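Local atomic coordinates of Fe(2+) transporter FeoB (Methanocaldococcus jannaschii, PDB entry 2WJI), a protein that probably transports ferrous iron across the cell membrane in a GTP-driven uptake system, binding guanine nucleotide through its N-terminal G domain, the part in this structure. Residues 24-29 and 38-43; 45-50 and 155-160; 61-66 and 102-107; 111-116 and 139-144. One frame throughout, in Å; residues are numbered along the deposited sequence.

Interaction 1 of 4, residues 24-29 and 38-43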
# COMPACT_ATOMS: atom_id res chain seq x y z
N THR A 24 -7.86 -1.77 9.35
CA THR A 24 -9.20 -2.35 9.37
C THR A 24 -9.56 -3.03 10.69
O THR A 24 -10.74 -3.28 10.96
CB THR A 24 -9.33 -3.40 8.26
OG1 THR A 24 -8.49 -4.51 8.55
CG2 THR A 24 -8.91 -2.80 6.93
N GLY A 25 -8.55 -3.33 11.49
CA GLY A 25 -8.75 -4.01 12.76
C GLY A 25 -8.98 -5.51 12.61
O GLY A 25 -9.33 -6.20 13.57
N GLU A 26 -8.78 -6.01 11.39
CA GLU A 26 -8.94 -7.44 11.11
C GLU A 26 -7.69 -8.22 11.50
O GLU A 26 -6.61 -7.64 11.68
CB GLU A 26 -9.25 -7.66 9.63
CG GLU A 26 -10.53 -7.00 9.14
CD GLU A 26 -11.77 -7.66 9.68
OE1 GLU A 26 -11.69 -8.85 10.08
OE2 GLU A 26 -12.84 -7.01 9.72
N ASN A 27 -7.84 -9.54 11.64
CA ASN A 27 -6.72 -10.42 11.95
C ASN A 27 -5.87 -9.88 13.10
O ASN A 27 -4.70 -9.54 12.89
CB ASN A 27 -5.86 -10.65 10.71
CG ASN A 27 -6.68 -11.02 9.49
OD1 ASN A 27 -7.56 -11.88 9.55
ND2 ASN A 27 -6.39 -10.37 8.36
N VAL A 28 -6.46 -9.81 14.29
CA VAL A 28 -5.82 -9.20 15.45
C VAL A 28 -4.45 -9.80 15.82
O VAL A 28 -3.71 -9.22 16.61
CB VAL A 28 -6.75 -9.23 16.68
CG1 VAL A 28 -7.75 -8.09 16.62
CG2 VAL A 28 -7.46 -10.57 16.77
N TYR A 29 -4.14 -10.96 15.26
CA TYR A 29 -2.82 -11.56 15.44
C TYR A 29 -2.54 -12.51 14.28
O TYR A 29 -2.91 -13.68 14.32
CB TYR A 29 -2.74 -12.30 16.78
CG TYR A 29 -1.36 -12.32 17.40
CD1 TYR A 29 -0.47 -13.37 17.16
CD2 TYR A 29 -0.94 -11.29 18.24
CE1 TYR A 29 0.79 -13.39 17.73
CE2 TYR A 29 0.32 -11.31 18.82
CZ TYR A 29 1.18 -12.35 18.56
OH TYR A 29 2.43 -12.37 19.13
N VAL A 38 -6.63 -17.91 9.79
CA VAL A 38 -7.24 -17.82 8.46
C VAL A 38 -7.39 -16.37 8.02
O VAL A 38 -8.48 -15.79 8.09
CB VAL A 38 -8.62 -18.49 8.43
CG1 VAL A 38 -9.10 -18.64 6.99
CG2 VAL A 38 -8.57 -19.84 9.12
N GLU A 39 -6.30 -15.79 7.53
CA GLU A 39 -6.22 -14.35 7.29
C GLU A 39 -7.33 -13.81 6.39
O GLU A 39 -7.56 -14.31 5.29
CB GLU A 39 -4.85 -13.98 6.71
CG GLU A 39 -4.65 -12.49 6.57
CD GLU A 39 -3.25 -12.13 6.13
OE1 GLU A 39 -2.48 -13.04 5.78
OE2 GLU A 39 -2.94 -10.93 6.13
N LYS A 40 -8.01 -12.77 6.87
CA LYS A 40 -8.97 -12.05 6.04
C LYS A 40 -8.22 -11.10 5.12
O LYS A 40 -7.27 -10.43 5.53
CB LYS A 40 -9.97 -11.29 6.91
CG LYS A 40 -10.95 -12.21 7.63
CD LYS A 40 -11.94 -11.43 8.47
CE LYS A 40 -12.75 -12.36 9.36
NZ LYS A 40 -11.89 -13.19 10.25
N LYS A 41 -8.64 -11.05 3.86
CA LYS A 41 -7.99 -10.22 2.86
C LYS A 41 -8.90 -9.06 2.45
O LYS A 41 -8.53 -8.24 1.61
CB LYS A 41 -7.62 -11.05 1.63
CG LYS A 41 -7.03 -12.41 1.98
CD LYS A 41 -5.54 -12.31 2.30
CE LYS A 41 -4.72 -12.26 1.02
NZ LYS A 41 -3.27 -12.38 1.31
N GLU A 42 -10.10 -9.02 3.03
CA GLU A 42 -11.03 -7.91 2.79
C GLU A 42 -11.54 -7.33 4.10
O GLU A 42 -11.81 -8.07 5.05
CB GLU A 42 -12.20 -8.36 1.92
CG GLU A 42 -11.91 -8.29 0.44
CD GLU A 42 -13.04 -8.84 -0.41
OE1 GLU A 42 -13.22 -10.07 -0.44
OE2 GLU A 42 -13.74 -8.03 -1.06
N GLY A 43 -11.68 -6.01 4.14
CA GLY A 43 -12.14 -5.32 5.33
C GLY A 43 -12.46 -3.88 5.00
O GLY A 43 -12.56 -3.53 3.82
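Thr24 opens the contact with a methyl group, Thr24 CG2 lying 4.2 Å from Gly43 C. Its hydroxyl serves the turn instead: OG1 accepts from the backbone N of Glu26, which defines an ST turn, and is also hydrogen-bonded to the carbonyl O of Phe20 in helix 16-24. Glu26 follows, its chain bent back at CD (chi2 -71°) and crossing Lys40 at about a right angle. OE1 comes within 3.1 Å of Lys40 CD but stays 4.3 Å from Lys40 NZ, too far for a salt bridge. At Gly43 a CB would fall about 3.2 Å from both Glu26 CG and Thr24 CB, so a side chain would be hard to fit.

Asn27 carries the polar link. Its OD1 accepts from Lys40 N at 2.9 Å, almost straight at 177°, and its ND2 donates to a lone pair of Lys40 O at 3.0 Å, with that oxygen in the amide plane. Both ends of the amide are thus held by one residue's backbone, while Glu39 CG packs 3.3 Å from Asn27 ND2. An alanine here would probably leave the N-H and carbonyl of Lys40 without these mates and let the backbone at 39-40 drift.

Glu39 belongs to a GTP-binding segment, in the region corresponding to the first switch of related G proteins; its nearest side-chain atom is about 4 Å from the bound magnesium ion. This suggests that the two amide bonds of Asn27 do much of the joining, with the Glu26-Lys40 charges contributing at most a long-range attraction.

Interaction 2 of 4, residues 45-50 and 155-160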
# COMPACT_ATOMS: atom_id res chain seq x y z
N PHE A 45 -12.35 0.50 6.79
CA PHE A 45 -12.31 1.48 7.87
C PHE A 45 -13.10 2.71 7.46
O PHE A 45 -13.41 2.91 6.29
CB PHE A 45 -10.88 1.88 8.22
CG PHE A 45 -10.14 2.58 7.11
CD1 PHE A 45 -10.14 3.96 7.03
CD2 PHE A 45 -9.44 1.86 6.16
CE1 PHE A 45 -9.46 4.61 6.01
CE2 PHE A 45 -8.75 2.50 5.15
CZ PHE A 45 -8.77 3.88 5.08
N GLU A 46 -13.43 3.54 8.45
CA GLU A 46 -14.19 4.76 8.23
C GLU A 46 -13.23 5.92 8.50
O GLU A 46 -12.43 5.85 9.41
CB GLU A 46 -15.33 4.79 9.24
CG GLU A 46 -16.56 5.55 8.80
CD GLU A 46 -17.81 5.04 9.51
OE1 GLU A 46 -18.27 3.92 9.17
OE2 GLU A 46 -18.31 5.75 10.40
N TYR A 47 -13.30 6.97 7.69
CA TYR A 47 -12.51 8.17 7.97
C TYR A 47 -13.22 9.43 7.50
O TYR A 47 -13.61 9.54 6.34
CB TYR A 47 -11.11 8.08 7.35
CG TYR A 47 -10.27 9.31 7.65
CD1 TYR A 47 -9.59 9.43 8.86
CD2 TYR A 47 -10.16 10.34 6.73
CE1 TYR A 47 -8.82 10.55 9.14
CE2 TYR A 47 -9.40 11.46 7.00
CZ TYR A 47 -8.73 11.56 8.21
OH TYR A 47 -7.98 12.68 8.48
N ASN A 48 -13.38 10.39 8.40
CA ASN A 48 -14.10 11.63 8.11
C ASN A 48 -15.40 11.42 7.36
O ASN A 48 -15.62 12.02 6.31
CB ASN A 48 -13.21 12.62 7.34
CG ASN A 48 -13.78 14.03 7.33
OD1 ASN A 48 -14.70 14.34 8.10
ND2 ASN A 48 -13.25 14.88 6.47
N GLY A 49 -16.25 10.56 7.90
CA GLY A 49 -17.58 10.37 7.36
C GLY A 49 -17.65 9.53 6.09
O GLY A 49 -18.71 9.45 5.49
N GLU A 50 -16.55 8.92 5.68
CA GLU A 50 -16.58 8.08 4.48
C GLU A 50 -16.06 6.68 4.74
O GLU A 50 -15.28 6.47 5.67
CB GLU A 50 -15.84 8.74 3.31
CG GLU A 50 -16.50 10.02 2.79
CD GLU A 50 -15.64 10.77 1.79
OE1 GLU A 50 -14.41 10.74 1.92
OE2 GLU A 50 -16.20 11.41 0.87
N LEU A 155 -1.79 7.75 6.97
CA LEU A 155 -2.15 6.93 5.81
C LEU A 155 -3.64 7.04 5.53
O LEU A 155 -4.03 7.24 4.38
CB LEU A 155 -1.75 5.47 6.01
CG LEU A 155 -2.02 4.51 4.82
CD1 LEU A 155 -1.44 5.06 3.53
CD2 LEU A 155 -1.46 3.11 5.11
N LYS A 156 -4.48 6.92 6.56
CA LYS A 156 -5.92 7.07 6.37
C LYS A 156 -6.26 8.43 5.78
O LYS A 156 -7.17 8.57 4.96
CB LYS A 156 -6.68 6.89 7.68
CG LYS A 156 -6.74 5.46 8.19
CD LYS A 156 -7.42 5.42 9.55
CE LYS A 156 -7.71 4.01 10.00
NZ LYS A 156 -8.30 4.01 11.37
N LYS A 157 -5.51 9.44 6.18
CA LYS A 157 -5.78 10.79 5.72
C LYS A 157 -5.35 10.97 4.27
O LYS A 157 -6.08 11.54 3.46
CB LYS A 157 -5.11 11.83 6.62
CG LYS A 157 -5.22 13.26 6.11
CD LYS A 157 -4.73 14.25 7.17
CE LYS A 157 -4.17 15.51 6.53
NZ LYS A 157 -5.22 16.33 5.86
N ALA A 158 -4.15 10.48 3.96
CA ALA A 158 -3.63 10.56 2.61
C ALA A 158 -4.53 9.81 1.66
O ALA A 158 -4.80 10.28 0.55
CB ALA A 158 -2.21 10.01 2.54
N ILE A 159 -5.01 8.65 2.09
CA ILE A 159 -5.96 7.88 1.28
C ILE A 159 -7.23 8.68 0.95
O ILE A 159 -7.63 8.80 -0.21
CB ILE A 159 -6.36 6.55 1.98
CG1 ILE A 159 -5.19 5.58 1.96
CG2 ILE A 159 -7.58 5.93 1.32
CD1 ILE A 159 -5.47 4.27 2.69
N SER A 160 -7.86 9.24 1.97
CA SER A 160 -9.12 9.97 1.75
C SER A 160 -8.99 11.17 0.80
O SER A 160 -9.97 11.60 0.21
CB SER A 160 -9.70 10.43 3.09
OG SER A 160 -8.91 11.47 3.62
O HOH W 1 -10.98 4.52 11.06
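Tyr47 and Phe45 pack their rings closely on the helix. The carbonyl O of Lys156 sits 3.9 Å above one face of the Tyr47 ring, nearer the ring's margin than its centre, while Ser160 OG lies 3.4 Å from Tyr47 CE2. That hydroxyl is already committed, donating to the carbonyl O of Lys157 at 2.8 Å. The Lys156 chain runs antiparallel to the Phe45 side chain, with Lys156 CG 3.6 Å from Phe45 CE1. Ile159 CD1 adds an apolar touch at the ring edge, 4.1 Å from Phe45 CZ.

The outer side is looser. Tyr47 OH meets just the aliphatic part of Lys157, whose amine end leads away, and Lys156, extended beyond CG, reaches strand 42-47 through a water: NZ donates to it at 2.7 Å, and it donates to Glu46 O at 2.6 Å.

No direct hydrogen bond crosses the contact, and the strand and helix segments pass 9.5 Å apart at 73°. Helix 152-162 lies over one face of the sheet, and the hairpin of strands 42-47 and 50-56, with its type I' turn from Tyr47 to Glu50, meets it at the outermost strand. The Phe52 ring meets that of Phe45, their planes nearly parallel, and Ile159 continues inward to Leu84, Val86 and Leu112.

Interaction 3 of 4, residues 61-66 and 102-107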
# COMPACT_ATOMS: atom_id res chain seq x y z
N TYR A 61 6.41 -9.11 -7.13
CA TYR A 61 7.59 -8.29 -7.43
C TYR A 61 7.39 -7.48 -8.71
O TYR A 61 8.09 -6.50 -8.95
CB TYR A 61 8.84 -9.16 -7.57
CG TYR A 61 9.37 -9.71 -6.27
CD1 TYR A 61 9.97 -8.87 -5.33
CD2 TYR A 61 9.29 -11.06 -5.98
CE1 TYR A 61 10.47 -9.38 -4.14
CE2 TYR A 61 9.78 -11.57 -4.80
CZ TYR A 61 10.37 -10.73 -3.88
OH TYR A 61 10.86 -11.25 -2.70
N SER A 62 6.44 -7.92 -9.52
CA SER A 62 6.11 -7.25 -10.78
C SER A 62 4.73 -7.69 -11.26
O SER A 62 4.09 -8.53 -10.62
CB SER A 62 7.16 -7.57 -11.84
OG SER A 62 7.30 -8.97 -11.99
N LEU A 63 4.28 -7.14 -12.38
CA LEU A 63 2.97 -7.49 -12.92
C LEU A 63 3.02 -8.10 -14.32
O LEU A 63 2.16 -7.85 -15.17
CB LEU A 63 2.03 -6.29 -12.89
CG LEU A 63 1.66 -5.87 -11.46
CD1 LEU A 63 0.87 -4.58 -11.43
CD2 LEU A 63 0.92 -6.98 -10.74
N THR A 64 4.03 -8.92 -14.56
CA THR A 64 4.06 -9.73 -15.77
C THR A 64 3.21 -10.96 -15.48
O THR A 64 2.54 -11.02 -14.46
CB THR A 64 5.49 -10.13 -16.13
OG1 THR A 64 6.06 -10.89 -15.06
CG2 THR A 64 6.33 -8.88 -16.36
N ALA A 65 3.24 -11.95 -16.36
CA ALA A 65 2.40 -13.12 -16.19
C ALA A 65 3.21 -14.36 -15.83
O ALA A 65 3.23 -15.33 -16.59
CB ALA A 65 1.57 -13.36 -17.44
N ASN A 66 3.86 -14.34 -14.67
CA ASN A 66 4.83 -15.38 -14.33
C ASN A 66 4.42 -16.28 -13.16
O ASN A 66 5.05 -17.30 -12.90
CB ASN A 66 6.20 -14.76 -14.05
CG ASN A 66 6.83 -14.14 -15.29
OD1 ASN A 66 7.74 -13.31 -15.19
ND2 ASN A 66 6.34 -14.54 -16.47
N LEU A 102 6.80 1.22 -10.89
CA LEU A 102 6.80 1.74 -12.26
C LEU A 102 5.74 1.10 -13.14
O LEU A 102 5.12 1.77 -13.96
CB LEU A 102 8.18 1.57 -12.90
CG LEU A 102 9.19 2.70 -12.67
CD1 LEU A 102 8.98 3.37 -11.32
CD2 LEU A 102 10.60 2.17 -12.79
N GLN A 103 5.55 -0.21 -12.98
CA GLN A 103 4.51 -0.91 -13.73
C GLN A 103 3.11 -0.42 -13.34
O GLN A 103 2.22 -0.34 -14.20
CB GLN A 103 4.64 -2.42 -13.54
CG GLN A 103 5.98 -2.98 -14.04
CD GLN A 103 6.10 -4.49 -13.87
OE1 GLN A 103 5.12 -5.17 -13.60
NE2 GLN A 103 7.31 -5.01 -14.04
N LEU A 104 2.91 -0.09 -12.07
CA LEU A 104 1.63 0.44 -11.61
C LEU A 104 1.33 1.80 -12.23
O LEU A 104 0.20 2.07 -12.64
CB LEU A 104 1.58 0.52 -10.08
CG LEU A 104 1.65 -0.83 -9.37
CD1 LEU A 104 1.82 -0.65 -7.86
CD2 LEU A 104 0.41 -1.64 -9.68
N MET A 105 2.35 2.65 -12.29
CA MET A 105 2.21 3.94 -12.94
C MET A 105 1.87 3.75 -14.42
O MET A 105 0.99 4.42 -14.97
CB MET A 105 3.49 4.75 -12.81
CG MET A 105 3.85 5.12 -11.39
SD MET A 105 5.51 5.82 -11.28
CE MET A 105 5.52 6.42 -9.60
N GLU A 106 2.57 2.81 -15.05
CA GLU A 106 2.40 2.58 -16.48
C GLU A 106 0.97 2.19 -16.84
O GLU A 106 0.47 2.59 -17.89
CB GLU A 106 3.38 1.51 -16.97
CG GLU A 106 3.31 1.26 -18.46
CD GLU A 106 4.61 0.71 -19.02
OE1 GLU A 106 4.60 0.21 -20.17
OE2 GLU A 106 5.64 0.79 -18.32
N MET A 107 0.31 1.43 -15.98
CA MET A 107 -1.03 0.96 -16.29
C MET A 107 -2.13 1.97 -15.91
O MET A 107 -3.31 1.68 -16.04
CB MET A 107 -1.30 -0.41 -15.67
CG MET A 107 -1.11 -0.50 -14.18
SD MET A 107 -1.03 -2.22 -13.66
CE MET A 107 -2.63 -2.83 -14.17
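Leu63 and Gln103 meet through one backbone N-H and one amide oxygen, and the leucine side chain then reaches to Leu104 and Met107. At its base, Leu63 CB lies 3.4 Å from Gln103 OE1, and CG is farther off, 4.1 Å from the same oxygen. At the tip, the branch CD1 does the apolar work. It meets Leu104 CD2 at 3.5 Å, tighter than usual for two methyl carbons, and Met107 SD at 3.8 Å. The leucine crosses both side chains at about a right angle, and one methyl, CD1, touches both a methyl of Leu104 and the sulfur of Met107.

Gln103 supplies the polar half. Its chain is extended beyond CG (chi2 -179°), which carries CD outward from the helix toward the loop, and OE1 accepts from Leu63 N. The measured separation of 2.5 Å between Leu63 N and Gln103 OE1 is very short, so its exact value is doubtful, although the N-H points reasonably well at the oxygen, at 155°. The NE2 end of the same amide packs on Ser62 CB at 3.4 Å, so both ends of the amide meet residues 62 and 63.

The loop 61-66 follows the predicted GTP-binding residues Asp56 to Gly59, in the region that corresponds to switch II of related G proteins. Around it, Leu63 also touches Leu100 and Ser62 touches Tyr99, both on helix 94-106. Leu104 and Met107 reach Ile77 of helix 68-80, Leu104 packs on Leu111 of strand 111-116, and Thr64 OG1 is hydrogen-bonded to Glu70 at the start of helix 68-80.

Interaction 4 of 4, residues 111-116 and 139-144. With GNP (phosphoaminophosphonic acid-guanylate ester), chain C.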
# COMPACT_ATOMS: atom_id res chain seq x y z
N LEU A 111 -2.47 6.14 -7.81
CA LEU A 111 -1.49 5.52 -6.93
C LEU A 111 -1.12 6.38 -5.73
O LEU A 111 -1.13 7.61 -5.81
CB LEU A 111 -0.24 5.19 -7.74
CG LEU A 111 0.80 4.27 -7.11
CD1 LEU A 111 0.22 2.88 -6.84
CD2 LEU A 111 2.00 4.18 -8.03
N LEU A 112 -0.80 5.71 -4.63
CA LEU A 112 -0.33 6.35 -3.41
C LEU A 112 0.70 5.43 -2.77
O LEU A 112 0.48 4.22 -2.64
CB LEU A 112 -1.48 6.56 -2.43
CG LEU A 112 -1.06 7.01 -1.03
CD1 LEU A 112 -0.28 8.30 -1.12
CD2 LEU A 112 -2.28 7.19 -0.12
N LEU A 113 1.82 6.00 -2.37
CA LEU A 113 2.94 5.21 -1.88
C LEU A 113 3.00 5.23 -0.35
O LEU A 113 3.11 6.29 0.26
CB LEU A 113 4.24 5.77 -2.46
CG LEU A 113 5.22 4.74 -3.03
CD1 LEU A 113 4.47 3.79 -3.93
CD2 LEU A 113 6.33 5.44 -3.80
N ALA A 114 2.90 4.05 0.25
CA ALA A 114 3.09 3.90 1.68
C ALA A 114 4.48 3.32 1.93
O ALA A 114 4.76 2.17 1.60
CB ALA A 114 2.01 3.00 2.27
N LEU A 115 5.34 4.14 2.53
CA LEU A 115 6.75 3.83 2.72
C LEU A 115 6.95 3.30 4.13
O LEU A 115 7.07 4.06 5.10
CB LEU A 115 7.57 5.10 2.48
CG LEU A 115 9.09 5.05 2.53
CD1 LEU A 115 9.65 4.22 1.39
CD2 LEU A 115 9.62 6.47 2.47
N ASN A 116 6.94 1.97 4.23
CA ASN A 116 6.93 1.27 5.50
C ASN A 116 8.33 0.95 6.04
O ASN A 116 9.33 1.10 5.34
CB ASN A 116 6.11 -0.01 5.36
CG ASN A 116 5.62 -0.54 6.69
OD1 ASN A 116 5.40 0.23 7.63
ND2 ASN A 116 5.43 -1.85 6.79
N VAL A 139 3.89 11.05 -7.26
CA VAL A 139 2.94 10.32 -6.43
C VAL A 139 3.15 10.72 -4.97
O VAL A 139 4.28 10.97 -4.54
CB VAL A 139 3.12 8.80 -6.58
CG1 VAL A 139 2.23 8.03 -5.62
CG2 VAL A 139 2.85 8.37 -8.03
N LYS A 140 2.07 10.77 -4.20
CA LYS A 140 2.17 11.10 -2.78
C LYS A 140 2.82 9.96 -2.00
O LYS A 140 2.56 8.78 -2.27
CB LYS A 140 0.78 11.40 -2.22
CG LYS A 140 0.72 12.69 -1.41
CD LYS A 140 1.27 13.86 -2.22
CE LYS A 140 0.59 13.99 -3.58
NZ LYS A 140 1.43 14.73 -4.57
N VAL A 141 3.68 10.31 -1.05
CA VAL A 141 4.41 9.33 -0.25
C VAL A 141 4.10 9.48 1.23
O VAL A 141 4.26 10.56 1.79
CB VAL A 141 5.93 9.45 -0.44
CG1 VAL A 141 6.65 8.52 0.52
CG2 VAL A 141 6.33 9.15 -1.88
N VAL A 142 3.67 8.39 1.86
CA VAL A 142 3.38 8.41 3.29
C VAL A 142 4.38 7.57 4.06
O VAL A 142 4.38 6.35 3.95
CB VAL A 142 1.97 7.87 3.58
CG1 VAL A 142 1.64 8.01 5.06
CG2 VAL A 142 0.94 8.59 2.73
N PRO A 143 5.24 8.23 4.86
CA PRO A 143 6.22 7.48 5.66
C PRO A 143 5.56 6.84 6.88
O PRO A 143 4.84 7.52 7.61
CB PRO A 143 7.20 8.56 6.12
CG PRO A 143 6.89 9.78 5.29
CD PRO A 143 5.45 9.68 4.93
N LEU A 144 5.80 5.56 7.13
CA LEU A 144 5.24 4.97 8.33
C LEU A 144 6.05 3.80 8.88
O LEU A 144 6.97 3.31 8.23
CB LEU A 144 3.79 4.55 8.12
CG LEU A 144 3.44 3.46 7.11
CD1 LEU A 144 2.04 2.95 7.37
CD2 LEU A 144 3.57 3.97 5.68
PG GNP C . 3.46 -11.36 2.47
O1G GNP C . 1.97 -11.38 2.52
O2G GNP C . 4.02 -10.91 1.14
O3G GNP C . 3.80 -12.79 2.84
N3B GNP C . 4.05 -10.41 3.62
PB GNP C . 3.47 -9.01 4.13
O1B GNP C . 3.71 -7.98 3.10
O2B GNP C . 2.07 -9.20 4.51
O3A GNP C . 4.25 -8.59 5.38
PA GNP C . 3.79 -8.68 6.86
O1A GNP C . 2.92 -7.52 7.17
O2A GNP C . 3.24 -10.02 7.18
O5' GNP C . 5.10 -8.49 7.69
C5' GNP C . 6.34 -8.96 7.18
C4' GNP C . 7.43 -8.77 8.22
O4' GNP C . 7.85 -7.38 8.27
C3' GNP C . 7.02 -9.15 9.64
O3' GNP C . 8.15 -9.68 10.33
C2' GNP C . 6.64 -7.81 10.24
O2' GNP C . 6.81 -7.78 11.64
C1' GNP C . 7.68 -6.91 9.59
N9 GNP C . 7.24 -5.52 9.58
C8 GNP C . 6.02 -5.05 9.16
N7 GNP C . 5.91 -3.75 9.29
C5 GNP C . 7.13 -3.35 9.83
C6 GNP C . 7.61 -2.06 10.18
O6 GNP C . 7.01 -0.97 10.09
N1 GNP C . 8.90 -2.10 10.70
C2 GNP C . 9.66 -3.24 10.85
N2 GNP C . 10.89 -3.08 11.37
N3 GNP C . 9.22 -4.45 10.52
C4 GNP C . 7.96 -4.43 10.02
O HOH W 2 -0.56 10.40 -5.48
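Val141 is the bump between Leu113 and Leu115: its CG2 rests 4.0 Å from Leu113 CB and its CG1 4.0 Å from Leu115 CB, so its two methyls spread over two alternate residues of the strand, on one face. On the other face Leu144 CD2 lies over the backbone of Leu115 and reaches the small Ala114, 3.9 Å from its CB. Leu144 CG lies between the backbone N and the carbonyl carbon (chi1 65°), and from there CD2 extends over the neighbouring strand. Further back, Leu112 CD1 presses on Lys140, 3.1 Å from its O and a tight 3.5 Å from its CB, and also touches Val142 CG2. At the start of the pairing Val139 CG1 lies 3.4 Å from Leu111 O, and a water bridges that oxygen to Lys140 N.

The backbones run parallel, 21° apart, and four hydrogen bonds link them, from Leu113 N to Lys140 O, Val142 N to Leu113 O, Leu115 N to Val142 O and Leu144 N to Leu115 O. This is the edge pair of the P-loop GTPase sheet. Its inner strand ends at Asn116, which opens the G4 motif, Asn-Lys-Met-Asp.

Asn116 ND2 comes 3.2 Å from N7 of the guanine, while OD1 and O6, two acceptors, are merely near each other. ND2 donates to Val14 O, and OD1 accepts from Ala146 N. An alanine here would probably leave Val14 O and Ala146 N without these mates and open a gap beside the guanine. Helix 152-162 lies over the Leu112 and Val142 side, and helix 130-137 over Leu113 and Leu115.

How the interactions relate
From the N terminus, interaction 1 closes first: a short loop, part of which is not modelled, joining the end of helix 16-24 to the start of strand 42-47. The same strand then opens interaction 2, which closes only at helix 152-162, so most of the domain lies within its loop. Nested inside it, in series, are interaction 3 and interaction 4. Interactions 2 and 4 touch where Ala158 packs on Val142 and Leu112; interactions 3 and 4 touch through Met105 on Val139 and Leu104 on Leu111. Interaction 1 has no such packing with 3 or 4. Together they tie strand 42-47 to the end of helix 16-24 and to helix 152-162, the loop 61-66 to helix 94-106, and strand 141-143 to strand 111-116.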